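Local coordinates for protein aminotransferase AspB (Helicobacter pylori 26695, PDB 3EZS) that probably transfers amino groups between amino acids and keto acids with pyridoxal 5'-phosphate as cofactor, at residues L15-L26 against A323-I333. Sequence-based numbering, arbitrary orientation.
Sequences LLKEITPKKRGL and AKTLYQNEGII
Y327 sits between L16 and P21. P21 CG lies over one ring face, 3.7 Å from the ring centroid of Y327. L16 CD1 covers the opposite face. Y327 reaches this slot with its CG anti to the backbone N (chi1 -176°). I19 CG2 packs obliquely against the ring and also meets Q328 CA at 3.5 Å. Its other branch, I19 CD1, touches K324 CG. L15 CD1 presses tightly on K324 CD.

Two direct backbone bonds join the segments, one at the last turn of helix 319-330 and one just past it. K22 N donates to Q328 O at 2.9 Å (N-H...O 162°), and I333 N donates to L26 O at 3.1 Å. G331, with positive phi, is the first residue past the helix; its CA lies 3.2 Å from K23 O, a CA-H...O contact. A water joins G25 N to G331 O. Another donates to I19 O and is at a long 3.3 Å from Y327 OH.

K23 and E330 run side by side. Their salt bridge is long, 3.6 Å from K23 NZ to E330 OE1, and a water bonds to both atoms. Y371 of helix 358-372 holds E330 OE2. L26 packs on P364 of that same helix.

The end of helix 8-16 and the loop after it thus lie along the last turns of helix 319-330 and the residues beyond, at the surface, about 27 Å between contact and chain centres. A tyrosine packed on both faces and two backbone bonds join them; the ion pair at exposed K23 is likely weak.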
ATOM      1  N   LEU A  15       3.638  -1.682 -30.548  1.00 43.58           N
ATOM      2  CA  LEU A  15       3.521  -2.591 -31.692  1.00 41.93           C
ATOM      3  C   LEU A  15       2.378  -2.208 -32.662  1.00 42.10           C
ATOM      4  O   LEU A  15       2.527  -2.298 -33.876  1.00 42.17           O
ATOM      5  CB  LEU A  15       3.274  -4.013 -31.187  1.00 40.15           C
ATOM      6  CG  LEU A  15       3.152  -5.115 -32.244  1.00 40.88           C
ATOM      7  CD1 LEU A  15       4.494  -5.406 -32.978  1.00 38.25           C
ATOM      8  CD2 LEU A  15       2.588  -6.353 -31.628  1.00 34.97           C
ATOM      9  N   LEU A  16       1.246  -1.793 -32.113  1.00 42.76           N
ATOM     10  CA  LEU A  16       0.054  -1.490 -32.910  1.00 44.86           C
ATOM     11  C   LEU A  16      -0.145  -0.010 -33.290  1.00 46.07           C
ATOM     12  O   LEU A  16      -1.062   0.307 -34.042  1.00 46.08           O
ATOM     13  CB  LEU A  16      -1.181  -2.003 -32.152  1.00 44.55           C
ATOM     14  CG  LEU A  16      -1.160  -3.472 -31.711  1.00 42.79           C
ATOM     15  CD1 LEU A  16      -2.465  -3.858 -30.932  1.00 37.35           C
ATOM     16  CD2 LEU A  16      -0.937  -4.391 -32.912  1.00 38.07           C
ATOM     17  N   LYS A  17       0.728   0.868 -32.793  1.00 48.98           N
ATOM     18  CA  LYS A  17       0.648   2.328 -32.997  1.00 50.34           C
ATOM     19  C   LYS A  17       0.516   2.773 -34.458  1.00 49.10           C
ATOM     20  O   LYS A  17      -0.245   3.677 -34.762  1.00 47.77           O
ATOM     21  CB  LYS A  17       1.867   2.996 -32.340  1.00 50.00           C
ATOM     22  CG  LYS A  17       1.818   4.512 -32.256  1.00 53.58           C
ATOM     23  CD  LYS A  17       2.965   5.054 -31.380  1.00 54.12           C
ATOM     24  N   GLU A  18       1.225   2.117 -35.365  1.00 49.55           N
ATOM     25  CA  GLU A  18       1.158   2.479 -36.774  1.00 51.57           C
ATOM     26  C   GLU A  18      -0.012   1.832 -37.538  1.00 50.40           C
ATOM     27  O   GLU A  18      -0.099   1.999 -38.762  1.00 47.87           O
ATOM     28  CB  GLU A  18       2.485   2.127 -37.457  1.00 51.50           C
ATOM     29  CG  GLU A  18       3.691   2.831 -36.836  1.00 58.25           C
ATOM     30  CD  GLU A  18       5.017   2.490 -37.514  1.00 57.11           C
ATOM     31  OE1 GLU A  18       5.011   1.726 -38.512  1.00 64.17           O
ATOM     32  OE2 GLU A  18       6.062   2.998 -37.040  1.00 64.45           O
ATOM     33  N   ILE A  19      -0.906   1.115 -36.837  1.00 49.10           N
ATOM     34  CA  ILE A  19      -2.022   0.419 -37.485  1.00 47.60           C
ATOM     35  C   ILE A  19      -3.404   1.027 -37.194  1.00 46.51           C
ATOM     36  O   ILE A  19      -3.726   1.361 -36.050  1.00 45.74           O
ATOM     37  CB  ILE A  19      -2.068  -1.071 -37.080  1.00 48.04           C
ATOM     38  CG1 ILE A  19      -0.744  -1.772 -37.388  1.00 51.01           C
ATOM     39  CG2 ILE A  19      -3.202  -1.787 -37.810  1.00 51.14           C
ATOM     40  CD1 ILE A  19      -0.694  -3.225 -36.899  1.00 48.40           C
ATOM     41  N   THR A  20      -4.204   1.149 -38.256  1.00 45.37           N
ATOM     42  CA  THR A  20      -5.580   1.613 -38.195  1.00 44.38           C
ATOM     43  C   THR A  20      -6.436   0.382 -38.547  1.00 43.24           C
ATOM     44  O   THR A  20      -6.382  -0.096 -39.669  1.00 43.11           O
ATOM     45  CB  THR A  20      -5.820   2.754 -39.203  1.00 45.93           C
ATOM     46  OG1 THR A  20      -4.972   3.874 -38.875  1.00 44.59           O
ATOM     47  CG2 THR A  20      -7.281   3.184 -39.190  1.00 41.46           C
ATOM     48  N   PRO A  21      -7.196  -0.168 -37.585  1.00 41.53           N
ATOM     49  CA  PRO A  21      -7.981  -1.378 -37.877  1.00 41.77           C
ATOM     50  C   PRO A  21      -9.047  -1.176 -38.937  1.00 40.50           C
ATOM     51  O   PRO A  21      -9.730  -0.151 -38.931  1.00 38.33           O
ATOM     52  CB  PRO A  21      -8.667  -1.684 -36.547  1.00 41.45           C
ATOM     53  CG  PRO A  21      -7.874  -0.992 -35.553  1.00 45.81           C
ATOM     54  CD  PRO A  21      -7.380   0.252 -36.194  1.00 40.97           C
ATOM     55  N   LYS A  22      -9.181  -2.146 -39.834  1.00 39.79           N
ATOM     56  CA  LYS A  22     -10.182  -2.072 -40.897  1.00 40.81           C
ATOM     57  C   LYS A  22     -11.566  -2.469 -40.357  1.00 40.24           C
ATOM     58  O   LYS A  22     -12.569  -2.141 -40.973  1.00 40.12           O
ATOM     59  CB  LYS A  22      -9.798  -2.975 -42.061  1.00 40.02           C
ATOM     60  CG  LYS A  22      -8.515  -2.597 -42.756  1.00 42.98           C
ATOM     61  CD  LYS A  22      -8.214  -3.566 -43.881  1.00 47.45           C
ATOM     62  CE  LYS A  22      -6.909  -3.220 -44.573  1.00 55.88           C
ATOM     63  NZ  LYS A  22      -6.635  -4.143 -45.713  1.00 59.46           N
ATOM     64  N   LYS A  23     -11.585  -3.164 -39.216  1.00 38.34           N
ATOM     65  CA  LYS A  23     -12.808  -3.599 -38.526  1.00 40.05           C
ATOM     66  C   LYS A  23     -12.708  -3.331 -37.029  1.00 40.11           C
ATOM     67  O   LYS A  23     -11.617  -3.106 -36.504  1.00 39.99           O
ATOM     68  CB  LYS A  23     -13.041  -5.104 -38.719  1.00 37.16           C
ATOM     69  CG  LYS A  23     -13.437  -5.478 -40.129  1.00 35.27           C
ATOM     70  CD  LYS A  23     -13.543  -6.982 -40.293  1.00 41.74           C
ATOM     71  CE  LYS A  23     -13.958  -7.364 -41.706  1.00 48.14           C
ATOM     72  NZ  LYS A  23     -13.753  -8.822 -41.976  1.00 56.42           N
ATOM     73  N   ARG A  24     -13.863  -3.320 -36.364  1.00 39.84           N
ATOM     74  CA  ARG A  24     -13.955  -3.231 -34.895  1.00 39.54           C
ATOM     75  C   ARG A  24     -14.023  -4.668 -34.344  1.00 39.02           C
ATOM     76  O   ARG A  24     -14.824  -5.463 -34.828  1.00 35.92           O
ATOM     77  CB  ARG A  24     -15.220  -2.451 -34.522  1.00 40.84           C
ATOM     78  CG  ARG A  24     -15.657  -2.458 -33.085  1.00 44.95           C
ATOM     79  CD  ARG A  24     -14.735  -1.732 -32.158  1.00 52.47           C
ATOM     80  NE  ARG A  24     -14.704  -0.287 -32.372  1.00 54.61           N
ATOM     81  CZ  ARG A  24     -14.046   0.562 -31.580  1.00 56.66           C
ATOM     82  NH1 ARG A  24     -13.392   0.136 -30.502  1.00 55.37           N
ATOM     83  NH2 ARG A  24     -14.052   1.857 -31.847  1.00 63.10           N
ATOM     84  N   GLY A  25     -13.195  -4.989 -33.350  1.00 38.87           N
ATOM     85  CA  GLY A  25     -13.181  -6.300 -32.713  1.00 40.64           C
ATOM     86  C   GLY A  25     -12.865  -6.230 -31.229  1.00 42.53           C
ATOM     87  O   GLY A  25     -12.539  -5.166 -30.718  1.00 42.71           O
ATOM     88  N   LEU A  26     -12.951  -7.373 -30.540  1.00 44.09           N
ATOM     89  CA  LEU A  26     -12.727  -7.446 -29.082  1.00 43.81           C
ATOM     90  C   LEU A  26     -11.297  -7.309 -28.606  1.00 42.67           C
ATOM     91  O   LEU A  26     -10.360  -7.743 -29.258  1.00 41.47           O
ATOM     92  CB  LEU A  26     -13.229  -8.766 -28.497  1.00 44.52           C
ATOM     93  CG  LEU A  26     -14.724  -9.039 -28.319  1.00 51.61           C
ATOM     94  CD1 LEU A  26     -14.851 -10.304 -27.508  1.00 48.84           C
ATOM     95  CD2 LEU A  26     -15.432  -7.892 -27.615  1.00 54.47           C
ATOM     96  N   ALA A 323      -0.307 -10.713 -33.988  1.00 37.65           N
ATOM     97  CA  ALA A 323      -1.054  -9.647 -33.308  1.00 38.27           C
ATOM     98  C   ALA A 323      -1.332  -8.494 -34.261  1.00 39.46           C
ATOM     99  O   ALA A 323      -2.440  -7.985 -34.266  1.00 40.45           O
ATOM    100  CB  ALA A 323      -0.314  -9.134 -32.056  1.00 34.63           C
ATOM    101  N   LYS A 324      -0.320  -8.101 -35.048  1.00 40.39           N
ATOM    102  CA  LYS A 324      -0.417  -7.001 -36.016  1.00 42.54           C
ATOM    103  C   LYS A 324      -1.439  -7.292 -37.082  1.00 41.91           C
ATOM    104  O   LYS A 324      -2.281  -6.451 -37.363  1.00 42.11           O
ATOM    105  CB  LYS A 324       0.951  -6.693 -36.673  1.00 43.08           C
ATOM    106  CG  LYS A 324       1.789  -5.620 -35.960  1.00 45.76           C
ATOM    107  CD  LYS A 324       3.318  -5.779 -36.130  1.00 46.00           C
ATOM    108  CE  LYS A 324       3.810  -5.995 -37.550  1.00 51.59           C
ATOM    109  NZ  LYS A 324       5.259  -6.397 -37.578  1.00 51.92           N
ATOM    110  N   THR A 325      -1.336  -8.475 -37.682  1.00 41.18           N
ATOM    111  CA  THR A 325      -2.262  -8.914 -38.724  1.00 40.75           C
ATOM    112  C   THR A 325      -3.707  -8.951 -38.233  1.00 40.49           C
ATOM    113  O   THR A 325      -4.610  -8.442 -38.913  1.00 39.22           O
ATOM    114  CB  THR A 325      -1.891 -10.326 -39.273  1.00 40.04           C
ATOM    115  OG1 THR A 325      -0.561 -10.289 -39.783  1.00 44.61           O
ATOM    116  CG2 THR A 325      -2.839 -10.745 -40.417  1.00 41.92           C
ATOM    117  N   LEU A 326      -3.927  -9.541 -37.059  1.00 38.56           N
ATOM    118  CA  LEU A 326      -5.278  -9.657 -36.529  0.50 38.48           C
ATOM    119  C   LEU A 326      -5.891  -8.276 -36.218  1.00 38.56           C
ATOM    120  O   LEU A 326      -7.062  -8.035 -36.486  1.00 36.96           O
ATOM    121  CB  LEU A 326      -5.267 -10.563 -35.292  0.50 37.79           C
ATOM    122  CG  LEU A 326      -6.606 -11.030 -34.730  0.50 34.34           C
ATOM    123  CD1 LEU A 326      -7.338 -11.939 -35.688  0.50 23.06           C
ATOM    124  CD2 LEU A 326      -6.370 -11.733 -33.412  0.50 36.90           C
ATOM    125  N   TYR A 327      -5.093  -7.382 -35.655  1.00 38.87           N
ATOM    126  CA  TYR A 327      -5.575  -6.056 -35.317  1.00 39.66           C
ATOM    127  C   TYR A 327      -5.861  -5.222 -36.566  1.00 40.30           C
ATOM    128  O   TYR A 327      -6.886  -4.540 -36.655  1.00 41.42           O
ATOM    129  CB  TYR A 327      -4.562  -5.353 -34.438  1.00 38.79           C
ATOM    130  CG  TYR A 327      -5.014  -4.010 -33.949  1.00 38.08           C
ATOM    131  CD1 TYR A 327      -6.081  -3.905 -33.057  1.00 40.11           C
ATOM    132  CD2 TYR A 327      -4.349  -2.847 -34.320  1.00 39.19           C
ATOM    133  CE1 TYR A 327      -6.502  -2.669 -32.583  1.00 42.10           C
ATOM    134  CE2 TYR A 327      -4.762  -1.606 -33.850  1.00 41.19           C
ATOM    135  CZ  TYR A 327      -5.832  -1.527 -32.974  1.00 41.94           C
ATOM    136  OH  TYR A 327      -6.240  -0.307 -32.495  1.00 43.51           O
ATOM    137  N   GLN A 328      -4.935  -5.260 -37.513  1.00 39.87           N
ATOM    138  CA  GLN A 328      -5.067  -4.559 -38.779  1.00 40.18           C
ATOM    139  C   GLN A 328      -6.335  -4.952 -39.526  1.00 39.70           C
ATOM    140  O   GLN A 328      -7.089  -4.100 -39.967  1.00 41.18           O
ATOM    141  CB  GLN A 328      -3.842  -4.915 -39.629  1.00 42.25           C
ATOM    142  CG  GLN A 328      -3.829  -4.516 -41.085  1.00 40.01           C
ATOM    143  CD  GLN A 328      -3.739  -3.039 -41.293  1.00 50.47           C
ATOM    144  OE1 GLN A 328      -2.706  -2.541 -41.743  1.00 50.25           O
ATOM    145  NE2 GLN A 328      -4.808  -2.311 -40.949  1.00 54.89           N
ATOM    146  N   ASN A 329      -6.553  -6.251 -39.659  1.00 38.47           N
ATOM    147  CA  ASN A 329      -7.671  -6.791 -40.406  1.00 37.66           C
ATOM    148  C   ASN A 329      -9.002  -6.978 -39.668  1.00 37.33           C
ATOM    149  O   ASN A 329     -10.066  -6.838 -40.279  1.00 35.59           O
ATOM    150  CB  ASN A 329      -7.273  -8.147 -40.974  1.00 38.31           C
ATOM    151  CG  ASN A 329      -6.168  -8.051 -42.004  1.00 38.74           C
ATOM    152  OD1 ASN A 329      -6.246  -7.276 -42.941  1.00 44.09           O
ATOM    153  ND2 ASN A 329      -5.161  -8.882 -41.855  1.00 45.53           N
ATOM    154  N   GLU A 330      -8.942  -7.328 -38.387  1.00 34.93           N
ATOM    155  CA  GLU A 330     -10.149  -7.614 -37.626  1.00 37.25           C
ATOM    156  C   GLU A 330     -10.431  -6.719 -36.439  1.00 37.64           C
ATOM    157  O   GLU A 330     -11.520  -6.798 -35.874  1.00 37.53           O
ATOM    158  CB  GLU A 330     -10.088  -9.062 -37.122  1.00 37.95           C
ATOM    159  CG  GLU A 330      -9.856 -10.096 -38.206  1.00 39.41           C
ATOM    160  CD  GLU A 330     -10.950 -10.105 -39.259  1.00 37.52           C
ATOM    161  OE1 GLU A 330     -12.090  -9.704 -38.957  1.00 39.50           O
ATOM    162  OE2 GLU A 330     -10.659 -10.511 -40.399  1.00 43.12           O
ATOM    163  N   GLY A 331      -9.476  -5.870 -36.071  1.00 37.70           N
ATOM    164  CA  GLY A 331      -9.592  -5.028 -34.884  1.00 38.21           C
ATOM    165  C   GLY A 331      -9.484  -5.795 -33.577  1.00 39.08           C
ATOM    166  O   GLY A 331      -9.695  -5.217 -32.506  1.00 38.97           O
ATOM    167  N   ILE A 332      -9.146  -7.087 -33.645  1.00 38.38           N
ATOM    168  CA  ILE A 332      -9.060  -7.910 -32.448  1.00 35.84           C
ATOM    169  C   ILE A 332      -7.678  -7.763 -31.845  1.00 37.35           C
ATOM    170  O   ILE A 332      -6.676  -8.002 -32.523  1.00 37.89           O
ATOM    171  CB  ILE A 332      -9.365  -9.397 -32.750  1.00 36.39           C
ATOM    172  CG1 ILE A 332     -10.814  -9.569 -33.225  1.00 35.77           C
ATOM    173  CG2 ILE A 332      -9.083 -10.261 -31.521  1.00 32.84           C
ATOM    174  CD1 ILE A 332     -11.101 -10.903 -33.886  1.00 34.09           C
ATOM    175  N   ILE A 333      -7.623  -7.395 -30.569  1.00 36.91           N
ATOM    176  CA  ILE A 333      -6.357  -7.191 -29.860  1.00 37.49           C
ATOM    177  C   ILE A 333      -5.964  -8.450 -29.097  1.00 36.35           C
ATOM    178  O   ILE A 333      -6.759  -8.985 -28.321  1.00 34.49           O
ATOM    179  CB  ILE A 333      -6.463  -6.024 -28.830  1.00 40.38           C
ATOM    180  CG1 ILE A 333      -6.753  -4.693 -29.540  1.00 38.55           C
ATOM    181  CG2 ILE A 333      -5.199  -5.936 -27.958  1.00 34.30           C
ATOM    182  CD1 ILE A 333      -7.232  -3.544 -28.600  1.00 35.23           C
TER
HETATM  183  O   HOH W   1      -3.845   1.745 -33.363  1.00 61.76           O
HETATM  184  O   HOH W   2     -14.780 -10.372 -39.835  1.00 61.61           O
HETATM  185  O   HOH W   3     -11.159  -2.664 -32.593  1.00 42.86           O